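Local coordinates for protein 2-hydroxyethylphosphonate dioxygenase (PDB 4YAR) that uses non-heme iron and dioxygen to split 2-hydroxyethylphosphonate into hydroxymethylphosphonate and formate, a step in the biosynthesis of the antibiotic phosphinothricin tripeptide, at residues G336-V341 with T401-G406; D166-G171 with E321-A326; Q89-H94 with S119-A124. The protein carries 1 engineered substitution. One frame throughout, in Å; residues are numbered along the deposited sequence.

Contact 1: residues G336-V341 with T401-G406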
loop_
_atom_site.group_PDB
_atom_site.type_symbol
_atom_site.label_atom_id
_atom_site.label_comp_id
_atom_site.label_asym_id
_atom_site.label_seq_id
_atom_site.Cartn_x
_atom_site.Cartn_y
_atom_site.Cartn_z
ATOM N N GLY A 336 10.327 0.220 -2.548
ATOM C CA GLY A 336 11.078 1.361 -3.196
ATOM C C GLY A 336 12.338 0.916 -3.822
ATOM O O GLY A 336 13.098 0.189 -3.184
ATOM N N SER A 337 12.598 1.382 -5.063
ATOM C CA SER A 337 13.847 1.036 -5.795
ATOM C C SER A 337 14.378 2.268 -6.547
ATOM O O SER A 337 13.595 3.114 -6.963
ATOM C CB SER A 337 13.564 -0.096 -6.825
ATOM O OG SER A 337 13.007 -1.249 -6.190
ATOM N N PHE A 338 15.692 2.368 -6.666
ATOM C CA PHE A 338 16.343 3.306 -7.612
ATOM C C PHE A 338 16.563 2.533 -8.910
ATOM O O PHE A 338 17.065 1.401 -8.857
ATOM C CB PHE A 338 17.675 3.805 -7.115
ATOM C CG PHE A 338 17.697 4.421 -5.747
ATOM C CD1 PHE A 338 17.460 5.793 -5.564
ATOM C CD2 PHE A 338 18.062 3.678 -4.644
ATOM C CE1 PHE A 338 17.518 6.350 -4.283
ATOM C CE2 PHE A 338 18.231 4.274 -3.363
ATOM C CZ PHE A 338 17.877 5.608 -3.199
ATOM N N LEU A 339 16.173 3.105 -10.027
ATOM C CA LEU A 339 16.382 2.497 -11.364
ATOM C C LEU A 339 17.209 3.389 -12.317
ATOM O O LEU A 339 16.851 4.509 -12.614
ATOM C CB LEU A 339 15.101 2.176 -12.053
ATOM C CG LEU A 339 14.130 1.191 -11.445
ATOM C CD1 LEU A 339 12.983 0.982 -12.383
ATOM C CD2 LEU A 339 14.830 -0.168 -11.205
ATOM N N ARG A 340 18.296 2.828 -12.799
ATOM C CA ARG A 340 19.079 3.434 -13.888
ATOM C C ARG A 340 18.637 2.889 -15.266
ATOM O O ARG A 340 18.584 1.687 -15.444
ATOM C CB ARG A 340 20.540 3.115 -13.597
ATOM C CG ARG A 340 21.538 4.095 -14.121
ATOM C CD ARG A 340 22.922 3.515 -13.980
ATOM N NE ARG A 340 23.879 4.542 -13.612
ATOM C CZ ARG A 340 25.208 4.395 -13.654
ATOM N NH1 ARG A 340 25.754 3.240 -14.049
ATOM N NH2 ARG A 340 25.998 5.410 -13.292
ATOM N N VAL A 341 18.297 3.789 -16.209
ATOM C CA VAL A 341 17.846 3.441 -17.533
ATOM C C VAL A 341 18.992 3.839 -18.499
ATOM O O VAL A 341 19.556 4.907 -18.358
ATOM C CB VAL A 341 16.543 4.254 -17.888
ATOM C CG1 VAL A 341 15.995 3.833 -19.227
ATOM C CG2 VAL A 341 15.501 4.077 -16.790
ATOM N N THR A 401 17.572 8.333 -14.833
ATOM C CA THR A 401 17.323 7.694 -13.546
ATOM C C THR A 401 15.911 7.999 -13.146
ATOM O O THR A 401 15.397 9.129 -13.282
ATOM C CB THR A 401 18.262 8.226 -12.425
ATOM O OG1 THR A 401 19.596 8.094 -12.846
ATOM C CG2 THR A 401 18.113 7.384 -11.104
ATOM N N VAL A 402 15.289 6.980 -12.582
ATOM C CA VAL A 402 13.971 7.150 -12.084
ATOM C C VAL A 402 13.845 6.446 -10.742
ATOM O O VAL A 402 14.423 5.358 -10.558
ATOM C CB VAL A 402 12.945 6.665 -13.137
ATOM C CG1 VAL A 402 13.009 5.155 -13.331
ATOM C CG2 VAL A 402 11.532 7.029 -12.738
ATOM N N LEU A 403 13.051 7.015 -9.844
ATOM C CA LEU A 403 12.738 6.298 -8.574
ATOM C C LEU A 403 11.402 5.579 -8.763
ATOM O O LEU A 403 10.493 6.138 -9.375
ATOM C CB LEU A 403 12.642 7.304 -7.430
ATOM C CG LEU A 403 13.840 8.202 -7.088
ATOM C CD1 LEU A 403 13.724 8.872 -5.738
ATOM C CD2 LEU A 403 15.110 7.432 -7.191
ATOM N N LYS A 404 11.355 4.309 -8.329
ATOM C CA LYS A 404 10.199 3.467 -8.470
ATOM C C LYS A 404 9.662 3.140 -7.086
ATOM O O LYS A 404 10.319 2.435 -6.277
ATOM C CB LYS A 404 10.531 2.189 -9.195
ATOM C CG LYS A 404 9.410 1.172 -9.181
ATOM C CD LYS A 404 9.797 0.064 -10.133
ATOM C CE LYS A 404 8.714 -0.991 -10.237
ATOM N NZ LYS A 404 8.550 -1.280 -11.646
ATOM N N PHE A 405 8.459 3.563 -6.829
ATOM C CA PHE A 405 7.781 3.261 -5.544
ATOM C C PHE A 405 6.622 2.342 -5.842
ATOM O O PHE A 405 5.983 2.400 -6.911
ATOM C CB PHE A 405 7.307 4.536 -4.817
ATOM C CG PHE A 405 8.390 5.503 -4.457
ATOM C CD1 PHE A 405 9.126 5.338 -3.272
ATOM C CD2 PHE A 405 8.737 6.524 -5.304
ATOM C CE1 PHE A 405 10.113 6.255 -2.901
ATOM C CE2 PHE A 405 9.710 7.448 -4.937
ATOM C CZ PHE A 405 10.418 7.294 -3.753
ATOM N N GLY A 406 6.218 1.557 -4.841
ATOM C CA GLY A 406 5.118 0.712 -4.991
ATOM C C GLY A 406 4.271 0.611 -3.749
ATOM O O GLY A 406 4.732 0.592 -2.646
#

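Contact 2: residues D166-G171 with E321-A326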
loop_
_atom_site.group_PDB
_atom_site.type_symbol
_atom_site.label_atom_id
_atom_site.label_comp_id
_atom_site.label_asym_id
_atom_site.label_seq_id
_atom_site.Cartn_x
_atom_site.Cartn_y
_atom_site.Cartn_z
ATOM N N ASP A 166 27.597 7.979 -8.636
ATOM C CA ASP A 166 26.501 7.026 -8.537
ATOM C C ASP A 166 25.362 7.730 -7.862
ATOM O O ASP A 166 24.756 7.140 -6.973
ATOM C CB ASP A 166 26.855 5.817 -7.653
ATOM C CG ASP A 166 27.977 4.987 -8.176
ATOM O OD1 ASP A 166 28.154 4.922 -9.421
ATOM O OD2 ASP A 166 28.657 4.342 -7.317
ATOM N N ARG A 167 25.070 8.963 -8.298
ATOM C CA ARG A 167 24.068 9.783 -7.732
ATOM C C ARG A 167 22.668 9.321 -8.119
ATOM O O ARG A 167 21.684 9.854 -7.619
ATOM C CB ARG A 167 24.257 11.225 -8.174
ATOM C CG ARG A 167 25.617 11.802 -7.799
ATOM C CD ARG A 167 25.688 12.355 -6.382
ATOM N NE ARG A 167 25.249 13.748 -6.314
ATOM C CZ ARG A 167 25.934 14.803 -5.864
ATOM N NH1 ARG A 167 27.172 14.733 -5.399
ATOM N NH2 ARG A 167 25.336 15.973 -5.864
ATOM N N TRP A 168 22.565 8.352 -9.024
ATOM C CA TRP A 168 21.288 7.687 -9.223
ATOM C C TRP A 168 20.773 7.054 -7.900
ATOM O O TRP A 168 19.565 6.829 -7.711
ATOM C CB TRP A 168 21.382 6.713 -10.373
ATOM C CG TRP A 168 22.215 5.533 -10.201
ATOM C CD1 TRP A 168 23.553 5.464 -10.344
ATOM C CD2 TRP A 168 21.759 4.189 -9.910
ATOM N NE1 TRP A 168 23.992 4.147 -10.139
ATOM C CE2 TRP A 168 22.902 3.349 -9.884
ATOM C CE3 TRP A 168 20.510 3.624 -9.677
ATOM C CZ2 TRP A 168 22.830 2.008 -9.595
ATOM C CZ3 TRP A 168 20.427 2.253 -9.458
ATOM C CH2 TRP A 168 21.585 1.452 -9.423
ATOM N N ILE A 169 21.694 6.732 -7.004
ATOM C CA ILE A 169 21.332 6.416 -5.613
ATOM C C ILE A 169 21.448 7.709 -4.889
ATOM O O ILE A 169 22.568 8.258 -4.688
ATOM C CB ILE A 169 22.253 5.323 -5.009
ATOM C CG1 ILE A 169 22.191 4.033 -5.848
ATOM C CG2 ILE A 169 21.998 5.186 -3.495
ATOM C CD1 ILE A 169 23.235 2.952 -5.594
ATOM N N THR A 170 20.310 8.312 -4.593
ATOM C CA THR A 170 20.272 9.704 -4.239
ATOM C C THR A 170 20.722 9.970 -2.784
ATOM O O THR A 170 21.291 11.050 -2.463
ATOM C CB THR A 170 18.869 10.319 -4.466
ATOM O OG1 THR A 170 17.902 9.746 -3.549
ATOM C CG2 THR A 170 18.417 10.097 -5.889
ATOM N N GLY A 171 20.484 8.999 -1.907
ATOM C CA GLY A 171 20.637 9.188 -0.463
ATOM C C GLY A 171 20.130 8.025 0.380
ATOM O O GLY A 171 19.671 7.045 -0.139
ATOM N N GLU A 321 19.528 -1.048 -14.402
ATOM C CA GLU A 321 20.281 -1.300 -13.176
ATOM C C GLU A 321 19.413 -0.865 -11.971
ATOM O O GLU A 321 18.775 0.152 -12.036
ATOM C CB GLU A 321 21.660 -0.655 -13.197
ATOM C CG GLU A 321 22.669 -1.349 -12.257
ATOM C CD GLU A 321 24.039 -0.674 -12.147
ATOM O OE1 GLU A 321 24.848 -1.106 -11.313
ATOM O OE2 GLU A 321 24.324 0.276 -12.887
ATOM N N ALA A 322 19.339 -1.716 -10.959
ATOM C CA ALA A 322 18.410 -1.455 -9.811
ATOM C C ALA A 322 19.173 -1.419 -8.530
ATOM O O ALA A 322 20.123 -2.141 -8.350
ATOM C CB ALA A 322 17.294 -2.496 -9.784
ATOM N N ALA A 323 18.758 -0.563 -7.575
ATOM C CA ALA A 323 19.283 -0.648 -6.246
ATOM C C ALA A 323 18.093 -0.464 -5.265
ATOM O O ALA A 323 17.116 0.231 -5.585
ATOM C CB ALA A 323 20.266 0.488 -6.030
ATOM N N SER A 324 18.212 -1.090 -4.109
ATOM C CA SER A 324 17.143 -1.086 -3.125
ATOM C C SER A 324 17.073 0.100 -2.241
ATOM O O SER A 324 18.073 0.570 -1.742
ATOM C CB SER A 324 17.279 -2.315 -2.208
ATOM O OG SER A 324 17.354 -3.533 -2.967
ATOM N N MET A 325 15.850 0.580 -2.029
ATOM C CA MET A 325 15.579 1.500 -0.936
ATOM C C MET A 325 15.190 0.665 0.255
ATOM O O MET A 325 15.155 -0.587 0.167
ATOM C CB MET A 325 14.443 2.483 -1.230
ATOM C CG MET A 325 14.654 3.286 -2.431
ATOM S SD MET A 325 13.312 4.506 -2.485
ATOM C CE MET A 325 13.747 5.181 -4.140
ATOM N N ALA A 326 15.053 1.319 1.404
ATOM C CA ALA A 326 14.593 0.642 2.596
ATOM C C ALA A 326 13.307 -0.187 2.412
ATOM O O ALA A 326 12.381 0.200 1.673
ATOM C CB ALA A 326 14.456 1.637 3.690
#

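Contact 3: residues Q89-H94 with S119-A124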
loop_
_atom_site.group_PDB
_atom_site.type_symbol
_atom_site.label_atom_id
_atom_site.label_comp_id
_atom_site.label_asym_id
_atom_site.label_seq_id
_atom_site.Cartn_x
_atom_site.Cartn_y
_atom_site.Cartn_z
ATOM N N GLN A 89 4.117 26.760 6.694
ATOM C CA GLN A 89 4.712 27.548 7.803
ATOM C C GLN A 89 4.539 26.731 9.029
ATOM O O GLN A 89 3.466 26.175 9.246
ATOM C CB GLN A 89 3.988 28.900 7.958
ATOM C CG GLN A 89 4.512 29.927 6.968
ATOM C CD GLN A 89 5.672 30.742 7.505
ATOM O OE1 GLN A 89 5.888 30.828 8.718
ATOM N NE2 GLN A 89 6.384 31.396 6.619
ATOM N N ARG A 90 5.593 26.668 9.843
ATOM C CA ARG A 90 5.540 25.986 11.114
ATOM C C ARG A 90 6.591 26.646 12.020
ATOM O O ARG A 90 7.684 27.039 11.580
ATOM C CB ARG A 90 5.809 24.466 10.943
ATOM C CG ARG A 90 5.588 23.690 12.224
ATOM C CD ARG A 90 6.142 22.258 12.132
ATOM N NE ARG A 90 5.350 21.532 11.126
ATOM C CZ ARG A 90 5.598 20.301 10.683
ATOM N NH1 ARG A 90 6.606 19.579 11.183
ATOM N NH2 ARG A 90 4.822 19.810 9.722
ATOM N N ASP A 91 6.239 26.832 13.291
ATOM C CA ASP A 91 7.190 27.385 14.263
ATOM C C ASP A 91 7.722 28.755 13.825
ATOM O O ASP A 91 8.911 29.071 13.974
ATOM C CB ASP A 91 8.330 26.367 14.500
ATOM C CG ASP A 91 9.165 26.669 15.747
ATOM O OD1 ASP A 91 8.552 27.113 16.755
ATOM O OD2 ASP A 91 10.413 26.479 15.717
ATOM N N GLY A 92 6.827 29.568 13.282
ATOM C CA GLY A 92 7.143 30.926 12.847
ATOM C C GLY A 92 7.958 31.091 11.580
ATOM O O GLY A 92 8.345 32.240 11.243
ATOM N N ILE A 93 8.246 29.981 10.861
ATOM C CA ILE A 93 9.143 30.080 9.728
ATOM C C ILE A 93 8.537 29.331 8.581
ATOM O O ILE A 93 7.656 28.512 8.773
ATOM C CB ILE A 93 10.588 29.536 9.953
ATOM C CG1 ILE A 93 10.578 27.997 10.220
ATOM C CG2 ILE A 93 11.281 30.341 11.047
ATOM C CD1 ILE A 93 11.926 27.341 10.178
ATOM N N HIS A 94 9.063 29.647 7.408
ATOM C CA HIS A 94 8.781 28.881 6.205
ATOM C C HIS A 94 9.617 27.578 6.372
ATOM O O HIS A 94 10.861 27.599 6.318
ATOM C CB HIS A 94 9.195 29.720 5.007
ATOM C CG HIS A 94 9.005 29.056 3.688
ATOM N ND1 HIS A 94 8.062 28.076 3.474
ATOM C CD2 HIS A 94 9.515 29.350 2.480
ATOM C CE1 HIS A 94 8.081 27.731 2.191
ATOM N NE2 HIS A 94 8.937 28.504 1.568
ATOM N N SER A 119 19.692 24.342 10.221
ATOM C CA SER A 119 20.406 23.405 11.091
ATOM C C SER A 119 20.423 23.912 12.495
ATOM O O SER A 119 20.549 23.105 13.409
ATOM C CB SER A 119 21.846 23.213 10.615
ATOM O OG SER A 119 22.582 24.412 10.598
ATOM N N ASP A 120 20.229 25.231 12.710
ATOM C CA ASP A 120 20.335 25.743 14.099
ATOM C C ASP A 120 18.932 25.924 14.721
ATOM O O ASP A 120 18.750 26.621 15.713
ATOM C CB ASP A 120 21.152 27.036 14.112
ATOM C CG ASP A 120 20.431 28.187 13.455
ATOM O OD1 ASP A 120 19.466 27.969 12.675
ATOM O OD2 ASP A 120 20.834 29.338 13.736
ATOM N N ARG A 121 17.917 25.266 14.148
ATOM C CA ARG A 121 16.627 25.256 14.746
ATOM C C ARG A 121 16.169 23.820 14.811
ATOM O O ARG A 121 16.153 23.105 13.793
ATOM C CB ARG A 121 15.647 26.117 13.961
ATOM C CG ARG A 121 14.221 26.131 14.516
ATOM C CD ARG A 121 13.241 26.980 13.686
ATOM N NE ARG A 121 13.719 28.356 13.632
ATOM C CZ ARG A 121 13.426 29.276 14.547
ATOM N NH1 ARG A 121 12.627 28.986 15.547
ATOM N NH2 ARG A 121 13.914 30.501 14.430
ATOM N N LEU A 122 15.747 23.398 15.984
ATOM C CA LEU A 122 15.245 22.053 16.138
ATOM C C LEU A 122 13.849 22.001 15.445
ATOM O O LEU A 122 13.001 22.867 15.645
ATOM C CB LEU A 122 15.136 21.734 17.627
ATOM C CG LEU A 122 15.258 20.297 18.022
ATOM C CD1 LEU A 122 16.720 19.907 17.834
ATOM C CD2 LEU A 122 14.836 20.173 19.465
ATOM N N PRO A 123 13.657 21.035 14.509
ATOM C CA PRO A 123 12.469 21.067 13.702
ATOM C C PRO A 123 11.234 20.548 14.481
ATOM O O PRO A 123 11.212 19.425 14.932
ATOM C CB PRO A 123 12.795 20.104 12.529
ATOM C CG PRO A 123 13.819 19.161 13.071
ATOM C CD PRO A 123 14.592 19.977 14.107
ATOM N N ALA A 124 10.200 21.370 14.565
ATOM C CA ALA A 124 9.040 21.071 15.366
ATOM C C ALA A 124 8.376 19.853 14.750
ATOM O O ALA A 124 8.358 19.722 13.523
ATOM C CB ALA A 124 8.092 22.284 15.418
HETATM O O HOH W 1 11.062 24.204 14.413
#

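Contact 1: residues G336-V341 with T401-G406
Phe338 and Leu403 face each other on neighbouring strands and form the apolar centre of this contact. Their side chains lie side by side and point the same way. Leu403 turns its CD2 branch back toward the opposite strand, and this methyl sits 3.3 Å from Phe338 CD1. It approaches the ring obliquely. CG is anti to the carbonyl carbon in both (chi1 -54° and -59°), in keeping with their matching direction. The face that carries them also carries Thr401 and Phe405, and it packs on Val136 and Leu138 of strand 133-140. Gly336 is the backbone partner of Phe405, in a non-hydrogen-bonded pair, and the Phe405 ring stacks on Tyr197.

The two strands are antiparallel neighbours in a seven-stranded sheet. Most of this sheet comes from the second half of the chain, and strand 133-140 belongs to the first half, consistent with a bicupin architecture. The register pairs Ser337 with Lys404 and Leu339 with Val402 as hydrogen-bonded pairs. Four backbone bonds tie them. Lys404 N to Ser337 O is 2.9 Å and almost straight, at 175°. Ser337 N gives its hydrogen to Lys404 O at 2.8 Å. Leu339 and Val402 exchange the other two bonds. CA-H groups of Gly336 and Thr401 add contacts to Lys404 O and Leu339 O.

On the other face, Leu339 CB meets Val402 CG1 at 3.9 Å. Leu339 then reaches across toward Lys404, and its CD1 lies 4.0 Å from the lysine CD. The aliphatic part of Lys404 continues the apolar surface. Its CG is anti to the backbone N, and the chain stays extended until it bends at chi4. The end leads away from Ser337 and Leu339. NZ forms a salt bridge with Asp352 and a hydrogen bond with Tyr358 OH.

Contact 2: residues D166-G171 with E321-A326
Trp168 meets Glu321 and Ala323 with the outer atoms of its six-membered ring. The CB bonds of both partners point toward it from strand 320-324, the next-to-last strand of the seven-stranded sheet. Asp166 to Ile169 form a type I beta turn in the loop between strands 156-159 and 173-176, closed by Ile169 N to Asp166 O at 3.1 Å. The contact thus packs a turn of the first beta domain on a strand of the second, consistent with a bicupin.

Trp168 CB points toward the strand and also packs on Thr401 OG1 of strand 400-407. CG stands between the backbone N and the carbonyl carbon (chi1 68°). From there the six-membered part of the indole reaches the strand. CZ3 comes within 3.7 Å of Glu321 O. CH2 reaches Ala323 CB at 3.8 Å. The carbonyl carbon of Ala322 lies at the ring edge, near its plane. CZ2 meets the glutamate side chain, with Glu321 CD 3.9 Å away. The two side chains cross at about a right angle. The planes of ring and carboxylate are 42° apart, so the carboxylate does not stack flat on the indole. No hydrogen bond links the segments; the fit is van der Waals contact.

The Glu321 carboxylate also has a long, weak ion pair with Arg340. Arg340 and Phe338 of strand 335-343 pack on Trp168 as well. Ile169 CG1 lies over the centre of one indole face, 4.0 Å above the plane. The same isoleucine extends its tip to the strand, where Ile169 CD1 touches Ala323 CB at 3.9 Å.

Contact 3: residues Q89-H94 with S119-A124
Arg121 and Asp91 cross obliquely at the surface, joined by a salt bridge. Arg121 NH1 reaches Asp91 OD2 at 3.3 Å, and the hydrogen bond within it is weak. The carboxylate and guanidinium planes are 71° apart, so the two groups do not form a flat, two-pronged pair. OD2 lies near the guanidinium plane, at its edge. The arginine chain is extended as far as CD and then bends at chi3 (-59°), which turns NE off the line of the chain.

Ile93 and Arg121 slide past each other in opposite directions. Ile93 CD1 lies 3.8 Å from Arg121 CD. Ile93 CG2 sits 3.9 Å above one guanidinium face, offset toward its rim. The guanidinium thus has an acidic partner at its edge and an apolar one over a face.

A water also bridges Asp91 OD2 to the backbone of Leu122 and Ala124. It donates to Asp91 OD2 and to Leu122 O, and it accepts from Ala124 N at 3.0 Å. Asp91 OD2 thus has both a charged partner and a water.

Beside Asp91, Arg90 points its CB toward Ala124. Its CD packs on Ala124 CB at 3.8 Å, and NH1 donates to Ala124 O at 2.9 Å. The oxygen lies in the guanidinium plane, while the donor is tilted 32° from the carbonyl plane. Arg90 also makes a cation-pi contact with Phe95 and touches Asn126, a substrate-binding residue.

Arg90 to Ile93 form a type I' beta turn, the tight connection of a beta hairpin. It joins strand 86-90, at the edge of the six-stranded sheet, to strand 93-100. Residues 119-124 belong to the loop between strands 111-115 and 133-140. Pro123 of that loop packs on Phe95 of strand 93-100, Trp156 of strand 156-159 and Ser185 of strand 183-186.

Overall arrangement
Contacts 1 and 2 adjoin, with centres 8 Å apart. Strands 320-324 and 335-343 are neighbours in one sheet, and Phe338 N lies 2.8 Å from Ala323 O, a probable hydrogen bond. Trp168 and Phe338 also touch directly. Contact 3 stands apart on the six-stranded sheet, its centre 31 Å from contact 1 and 29 Å from contact 2. Its Arg90 side chain is about 8 Å from that of the iron ligand His182. In this crystal, cadmium is bound at His129 and His182, the iron ligands. Phe405 of contact 1 is about 8 Å from Ser196 and about 12 Å from the engineered His176 (side chains), positions at the substrate site that dimer partners share.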